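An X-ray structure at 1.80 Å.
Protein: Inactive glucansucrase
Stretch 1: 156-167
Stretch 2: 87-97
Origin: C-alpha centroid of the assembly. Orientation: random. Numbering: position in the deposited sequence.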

ATOM      1  N   ASP A 156     -17.823  29.746  -7.741  1.00 35.24           N
ATOM      2  CA  ASP A 156     -18.037  29.936  -9.176  1.00 35.51           C
ATOM      3  C   ASP A 156     -16.720  29.849  -9.950  1.00 34.64           C
ATOM      4  O   ASP A 156     -16.677  29.254 -11.023  1.00 35.66           O
ATOM      5  CB  ASP A 156     -18.780  31.248  -9.443  1.00 36.73           C
ATOM      6  CG  ASP A 156     -20.218  31.224  -8.915  1.00 37.03           C
ATOM      7  OD1 ASP A 156     -20.787  30.120  -8.787  1.00 37.78           O
ATOM      8  OD2 ASP A 156     -20.782  32.295  -8.630  1.00 35.62           O
ATOM      9  N   ILE A 157     -15.639  30.383  -9.385  1.00 33.69           N
ATOM     10  CA  ILE A 157     -14.301  30.256  -9.986  1.00 33.22           C
ATOM     11  C   ILE A 157     -13.840  28.791 -10.029  1.00 33.39           C
ATOM     12  O   ILE A 157     -13.330  28.336 -11.050  1.00 32.62           O
ATOM     13  CB  ILE A 157     -13.258  31.125  -9.236  1.00 32.61           C
ATOM     14  CG1 ILE A 157     -13.524  32.618  -9.488  1.00 33.23           C
ATOM     15  CG2 ILE A 157     -11.824  30.761  -9.630  1.00 31.83           C
ATOM     16  CD1 ILE A 157     -13.096  33.132 -10.853  1.00 33.73           C
ATOM     17  N   ASN A 158     -14.006  28.074  -8.918  1.00 34.34           N
ATOM     18  CA  ASN A 158     -13.656  26.645  -8.856  1.00 34.71           C
ATOM     19  C   ASN A 158     -14.495  25.819  -9.840  1.00 34.49           C
ATOM     20  O   ASN A 158     -13.957  24.973 -10.542  1.00 34.74           O
ATOM     21  CB  ASN A 158     -13.805  26.091  -7.434  1.00 36.25           C
ATOM     22  CG  ASN A 158     -12.795  26.681  -6.459  1.00 39.07           C
ATOM     23  OD1 ASN A 158     -11.709  27.110  -6.842  1.00 38.86           O
ATOM     24  ND2 ASN A 158     -13.173  26.734  -5.183  1.00 41.97           N
ATOM     25  N   SER A 159     -15.794  26.105  -9.920  1.00 35.33           N
ATOM     26  CA  SER A 159     -16.669  25.442 -10.895  1.00 37.37           C
ATOM     27  C   SER A 159     -16.271  25.762 -12.340  1.00 36.41           C
ATOM     28  O   SER A 159     -16.195  24.855 -13.171  1.00 36.42           O
ATOM     29  CB  SER A 159     -18.129  25.806 -10.649  1.00 39.43           C
ATOM     30  OG  SER A 159     -18.492  25.455  -9.331  1.00 41.89           O
ATOM     31  N   PHE A 160     -15.982  27.032 -12.634  1.00 35.29           N
ATOM     32  CA  PHE A 160     -15.480  27.396 -13.968  1.00 34.72           C
ATOM     33  C   PHE A 160     -14.187  26.686 -14.316  1.00 33.83           C
ATOM     34  O   PHE A 160     -14.076  26.098 -15.401  1.00 34.31           O
ATOM     35  CB  PHE A 160     -15.252  28.904 -14.126  1.00 34.75           C
ATOM     36  CG  PHE A 160     -14.515  29.260 -15.395  1.00 34.96           C
ATOM     37  CD1 PHE A 160     -15.122  29.076 -16.632  1.00 36.01           C
ATOM     38  CD2 PHE A 160     -13.207  29.737 -15.360  1.00 34.69           C
ATOM     39  CE1 PHE A 160     -14.453  29.378 -17.811  1.00 36.86           C
ATOM     40  CE2 PHE A 160     -12.532  30.050 -16.534  1.00 35.42           C
ATOM     41  CZ  PHE A 160     -13.155  29.870 -17.763  1.00 36.53           C
ATOM     42  N   ALA A 161     -13.221  26.721 -13.397  1.00 32.36           N
ATOM     43  CA  ALA A 161     -11.898  26.134 -13.663  1.00 32.52           C
ATOM     44  C   ALA A 161     -11.988  24.657 -14.004  1.00 32.46           C
ATOM     45  O   ALA A 161     -11.303  24.193 -14.907  1.00 31.45           O
ATOM     46  CB  ALA A 161     -10.968  26.338 -12.487  1.00 31.93           C
ATOM     47  N   ALA A 162     -12.885  23.945 -13.327  1.00 34.41           N
ATOM     48  CA  ALA A 162     -13.141  22.508 -13.591  1.00 35.03           C
ATOM     49  C   ALA A 162     -13.634  22.194 -15.013  1.00 35.60           C
ATOM     50  O   ALA A 162     -13.509  21.060 -15.456  1.00 36.11           O
ATOM     51  CB  ALA A 162     -14.116  21.945 -12.562  1.00 34.55           C
ATOM     52  N   THR A 163     -14.182  23.182 -15.720  1.00 35.42           N
ATOM     53  CA  THR A 163     -14.598  23.014 -17.124  1.00 36.25           C
ATOM     54  C   THR A 163     -13.496  23.322 -18.158  1.00 35.84           C
ATOM     55  O   THR A 163     -13.697  23.102 -19.344  1.00 36.21           O
ATOM     56  CB  THR A 163     -15.831  23.889 -17.461  1.00 36.72           C
ATOM     57  OG1 THR A 163     -15.440  25.268 -17.599  1.00 35.36           O
ATOM     58  CG2 THR A 163     -16.933  23.757 -16.394  1.00 36.24           C
ATOM     59  N   VAL A 164     -12.354  23.842 -17.712  1.00 35.94           N
ATOM     60  CA  VAL A 164     -11.266  24.237 -18.616  1.00 36.73           C
ATOM     61  C   VAL A 164     -10.163  23.178 -18.526  1.00 34.89           C
ATOM     62  O   VAL A 164      -9.551  23.033 -17.468  1.00 33.90           O
ATOM     63  CB  VAL A 164     -10.699  25.630 -18.233  1.00 36.44           C
ATOM     64  CG1 VAL A 164      -9.606  26.060 -19.204  1.00 37.15           C
ATOM     65  CG2 VAL A 164     -11.818  26.654 -18.179  1.00 37.40           C
ATOM     66  N   PRO A 165      -9.922  22.424 -19.618  1.00 36.56           N
ATOM     67  CA  PRO A 165      -8.934  21.334 -19.569  1.00 36.58           C
ATOM     68  C   PRO A 165      -7.605  21.713 -18.928  1.00 36.86           C
ATOM     69  O   PRO A 165      -7.160  21.023 -18.003  1.00 37.05           O
ATOM     70  CB  PRO A 165      -8.749  20.968 -21.048  1.00 37.57           C
ATOM     71  CG  PRO A 165     -10.099  21.211 -21.637  1.00 38.68           C
ATOM     72  CD  PRO A 165     -10.658  22.415 -20.901  1.00 37.78           C
ATOM     73  N   GLU A 166      -6.987  22.807 -19.375  1.00 36.85           N
ATOM     74  CA  GLU A 166      -5.662  23.167 -18.848  1.00 37.42           C
ATOM     75  C   GLU A 166      -5.627  23.606 -17.366  1.00 35.78           C
ATOM     76  O   GLU A 166      -4.553  23.613 -16.756  1.00 36.24           O
ATOM     77  CB  GLU A 166      -4.942  24.157 -19.768  1.00 38.62           C
ATOM     78  CG  GLU A 166      -5.489  25.567 -19.757  1.00 41.14           C
ATOM     79  CD  GLU A 166      -5.040  26.343 -20.971  1.00 41.34           C
ATOM     80  OE1 GLU A 166      -3.875  26.796 -20.978  1.00 42.58           O
ATOM     81  OE2 GLU A 166      -5.854  26.492 -21.902  1.00 43.16           O
ATOM     82  N   LEU A 167      -6.785  23.911 -16.777  1.00 35.10           N
ATOM     83  CA  LEU A 167      -6.883  24.281 -15.356  1.00 34.35           C
ATOM     84  C   LEU A 167      -7.522  23.179 -14.504  1.00 33.86           C
ATOM     85  O   LEU A 167      -7.986  23.439 -13.386  1.00 33.53           O
ATOM     86  CB  LEU A 167      -7.681  25.599 -15.201  1.00 34.80           C
ATOM     87  CG  LEU A 167      -7.311  26.739 -16.153  1.00 35.89           C
ATOM     88  CD1 LEU A 167      -8.205  27.954 -15.901  1.00 36.34           C
ATOM     89  CD2 LEU A 167      -5.840  27.112 -16.014  1.00 36.10           C
TER
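Stretch 2 (87-97) WPSKDVQAQFI

No direct hydrogen bond joins these two segments, and the one polar link between them passes through a single water. Water 1 donates to Q95 OE1 at 2.7 Å and to T163 OG1 at 2.8 Å, while T163 OG1 itself donates to F160 O at 2.7 Å, turning back onto the backbone of the preceding turn. Everything else in the contact rests on packing, and it illustrates a general principle: aromatic side chains can bridge two helices whose axes stay 10.9 Å apart.

W87 (phi/psi -146/153) and S89 (-162/166) are extended, with P88 (-65/-21) turned between them, all outside the helix, and S89 then caps the helix that runs from K90 through I97 and onward. Its OG accepts from V92 N at 3.3 Å, satisfying an amide that the first turn leaves without a backbone partner, and the regular ladder follows, beginning with Q93 N to S89 O at 3.0 Å. This helix lies across the helix that includes D156 with an angle of 133° between their N-to-C directions, so the two run in broadly opposing senses but far from strictly antiparallel. The register descends accordingly: F160 lies nearest F96 (CA to CA 7.1 Å), V164 nearest V92 (CA to CA 7.4 Å), and E166 nearest P88 (CA to CA 8.7 Å).

F160 fills much of the gap. With chi1 in the t well, its ring reaches the backbone of the second helix, where F160 CZ lies 3.5 Å from F96 N and F160 CE1 3.6 Å from Q95 C. F96, also t, directs its edge at the face of F160; the centroids are 5.4 Å apart and the planes stand at 82°, a classic edge-to-face pair. I157 extends the same apolar patch, its CD1 3.7 Å from F96 CE1, near the plane of that ring. Although the CA-to-CB bond of I157 points sideways, the end of the side chain comes nearer.

Beyond the first helix the chain continues to supply contacts. V164 CG1 meets V92 CG2 at 3.9 Å, and V92 also touches the aromatic cluster, its CG1 4.0 Å from F160 CZ. Farther along, in a short 3-10 segment, E166 lies over the start of stretch 2: its OE1 is 3.3 Å from P88 CB and its OE2 3.8 Å from V92 CG2. These are van der Waals contacts of a carboxylate with carbon, so the acid adds packing here without pairing to a donor across the contact.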

ATOM      1  N   TRP A  87      -6.004  35.266 -18.169  1.00 38.61           N
ATOM      2  CA  TRP A  87      -6.365  33.954 -18.734  1.00 38.36           C
ATOM      3  C   TRP A  87      -5.196  33.415 -19.564  1.00 40.00           C
ATOM      4  O   TRP A  87      -4.397  34.196 -20.077  1.00 40.90           O
ATOM      5  CB  TRP A  87      -7.615  34.067 -19.617  1.00 38.95           C
ATOM      6  CG  TRP A  87      -8.738  34.752 -18.911  1.00 38.80           C
ATOM      7  CD1 TRP A  87      -9.690  34.166 -18.149  1.00 38.68           C
ATOM      8  CD2 TRP A  87      -8.989  36.158 -18.861  1.00 39.65           C
ATOM      9  NE1 TRP A  87     -10.535  35.109 -17.636  1.00 38.70           N
ATOM     10  CE2 TRP A  87     -10.129  36.346 -18.056  1.00 39.75           C
ATOM     11  CE3 TRP A  87      -8.359  37.274 -19.415  1.00 40.25           C
ATOM     12  CZ2 TRP A  87     -10.659  37.610 -17.784  1.00 40.97           C
ATOM     13  CZ3 TRP A  87      -8.887  38.539 -19.156  1.00 41.66           C
ATOM     14  CH2 TRP A  87     -10.033  38.696 -18.347  1.00 42.19           C
ATOM     15  N   PRO A  88      -5.080  32.077 -19.682  1.00 40.74           N
ATOM     16  CA  PRO A  88      -4.045  31.496 -20.548  1.00 41.27           C
ATOM     17  C   PRO A  88      -4.216  31.793 -22.041  1.00 42.86           C
ATOM     18  O   PRO A  88      -3.238  31.694 -22.783  1.00 43.45           O
ATOM     19  CB  PRO A  88      -4.157  29.990 -20.289  1.00 41.48           C
ATOM     20  CG  PRO A  88      -5.515  29.780 -19.710  1.00 40.98           C
ATOM     21  CD  PRO A  88      -5.880  31.047 -18.996  1.00 40.27           C
ATOM     22  N   SER A  89      -5.428  32.148 -22.474  1.00 44.03           N
ATOM     23  CA  SER A  89      -5.695  32.450 -23.884  1.00 46.05           C
ATOM     24  C   SER A  89      -6.985  33.226 -24.075  1.00 47.42           C
ATOM     25  O   SER A  89      -7.810  33.319 -23.160  1.00 47.16           O
ATOM     26  CB  SER A  89      -5.802  31.139 -24.676  1.00 46.68           C
ATOM     27  OG  SER A  89      -6.924  30.383 -24.236  1.00 45.43           O
ATOM     28  N   LYS A  90      -7.149  33.785 -25.273  1.00 50.07           N
ATOM     29  CA  LYS A  90      -8.410  34.425 -25.687  1.00 53.19           C
ATOM     30  C   LYS A  90      -9.590  33.446 -25.586  1.00 51.57           C
ATOM     31  O   LYS A  90     -10.698  33.823 -25.172  1.00 50.72           O
ATOM     32  CB  LYS A  90      -8.314  34.949 -27.126  1.00 56.28           C
ATOM     33  CG  LYS A  90      -7.733  36.344 -27.277  1.00 59.68           C
ATOM     34  CD  LYS A  90      -7.751  36.783 -28.726  1.00 64.59           C
ATOM     35  CE  LYS A  90      -6.484  37.587 -29.162  1.00 68.05           C
ATOM     36  NZ  LYS A  90      -6.045  38.647 -28.209  1.00 69.96           N
ATOM     37  N   ASP A  91      -9.331  32.198 -25.969  1.00 49.45           N
ATOM     38  CA  ASP A  91     -10.314  31.115 -25.890  1.00 49.14           C
ATOM     39  C   ASP A  91     -10.914  31.021 -24.475  1.00 45.26           C
ATOM     40  O   ASP A  91     -12.128  31.082 -24.305  1.00 44.23           O
ATOM     41  CB  ASP A  91      -9.639  29.786 -26.306  1.00 49.74           C
ATOM     42  CG  ASP A  91     -10.591  28.583 -26.301  1.00 50.53           C
ATOM     43  OD1 ASP A  91     -11.821  28.752 -26.460  1.00 51.03           O
ATOM     44  OD2 ASP A  91     -10.084  27.452 -26.153  1.00 53.10           O
ATOM     45  N   VAL A  92     -10.041  30.910 -23.479  1.00 44.21           N
ATOM     46  CA  VAL A  92     -10.453  30.728 -22.080  1.00 42.63           C
ATOM     47  C   VAL A  92     -11.081  32.008 -21.514  1.00 42.85           C
ATOM     48  O   VAL A  92     -12.019  31.941 -20.723  1.00 42.86           O
ATOM     49  CB  VAL A  92      -9.271  30.212 -21.205  1.00 41.86           C
ATOM     50  CG1 VAL A  92      -9.663  30.098 -19.730  1.00 40.78           C
ATOM     51  CG2 VAL A  92      -8.786  28.855 -21.725  1.00 41.94           C
ATOM     52  N   GLN A  93     -10.591  33.167 -21.949  1.00 42.34           N
ATOM     53  CA  GLN A  93     -11.196  34.445 -21.591  1.00 42.67           C
ATOM     54  C   GLN A  93     -12.658  34.485 -22.026  1.00 42.49           C
ATOM     55  O   GLN A  93     -13.543  34.843 -21.240  1.00 41.75           O
ATOM     56  CB  GLN A  93     -10.409  35.608 -22.219  1.00 43.24           C
ATOM     57  CG  GLN A  93     -10.932  37.009 -21.891  1.00 44.40           C
ATOM     58  CD  GLN A  93     -10.164  38.113 -22.597  1.00 44.61           C
ATOM     59  OE1 GLN A  93      -9.450  37.858 -23.549  1.00 46.09           O
ATOM     60  NE2 GLN A  93     -10.316  39.345 -22.128  1.00 46.41           N
ATOM     61  N   ALA A  94     -12.908  34.124 -23.281  1.00 43.75           N
ATOM     62  CA  ALA A  94     -14.273  34.100 -23.807  1.00 43.66           C
ATOM     63  C   ALA A  94     -15.109  33.066 -23.058  1.00 42.98           C
ATOM     64  O   ALA A  94     -16.268  33.338 -22.747  1.00 43.02           O
ATOM     65  CB  ALA A  94     -14.281  33.838 -25.308  1.00 45.08           C
ATOM     66  N   GLN A  95     -14.512  31.919 -22.716  1.00 41.76           N
ATOM     67  CA  GLN A  95     -15.200  30.917 -21.883  1.00 41.18           C
ATOM     68  C   GLN A  95     -15.563  31.438 -20.496  1.00 40.39           C
ATOM     69  O   GLN A  95     -16.670  31.191 -20.010  1.00 39.75           O
ATOM     70  CB  GLN A  95     -14.375  29.649 -21.705  1.00 40.82           C
ATOM     71  CG  GLN A  95     -14.233  28.751 -22.926  1.00 41.21           C
ATOM     72  CD  GLN A  95     -13.330  27.573 -22.622  1.00 41.04           C
ATOM     73  OE1 GLN A  95     -13.589  26.813 -21.695  1.00 39.82           O
ATOM     74  NE2 GLN A  95     -12.244  27.438 -23.375  1.00 41.94           N
ATOM     75  N   PHE A  96     -14.641  32.171 -19.871  1.00 40.08           N
ATOM     76  CA  PHE A  96     -14.904  32.785 -18.564  1.00 38.63           C
ATOM     77  C   PHE A  96     -16.109  33.714 -18.620  1.00 39.86           C
ATOM     78  O   PHE A  96     -16.999  33.635 -17.771  1.00 39.08           O
ATOM     79  CB  PHE A  96     -13.675  33.542 -18.061  1.00 38.00           C
ATOM     80  CG  PHE A  96     -13.884  34.222 -16.743  1.00 37.47           C
ATOM     81  CD1 PHE A  96     -13.765  33.506 -15.553  1.00 36.85           C
ATOM     82  CD2 PHE A  96     -14.184  35.573 -16.679  1.00 37.59           C
ATOM     83  CE1 PHE A  96     -13.951  34.124 -14.331  1.00 35.96           C
ATOM     84  CE2 PHE A  96     -14.384  36.200 -15.455  1.00 37.23           C
ATOM     85  CZ  PHE A  96     -14.264  35.473 -14.280  1.00 36.55           C
ATOM     86  N   ILE A  97     -16.139  34.575 -19.630  1.00 41.93           N
ATOM     87  CA  ILE A  97     -17.227  35.545 -19.812  1.00 43.64           C
ATOM     88  C   ILE A  97     -18.570  34.829 -19.995  1.00 44.25           C
ATOM     89  O   ILE A  97     -19.540  35.125 -19.282  1.00 44.82           O
ATOM     90  CB  ILE A  97     -16.922  36.528 -20.982  1.00 44.44           C
ATOM     91  CG1 ILE A  97     -15.727  37.428 -20.616  1.00 44.39           C
ATOM     92  CG2 ILE A  97     -18.137  37.399 -21.314  1.00 45.81           C
ATOM     93  CD1 ILE A  97     -15.071  38.131 -21.793  1.00 45.27           C
TER
HETATM   94  O   HOH W   1     -15.661  26.761 -19.899  1.00 38.40           O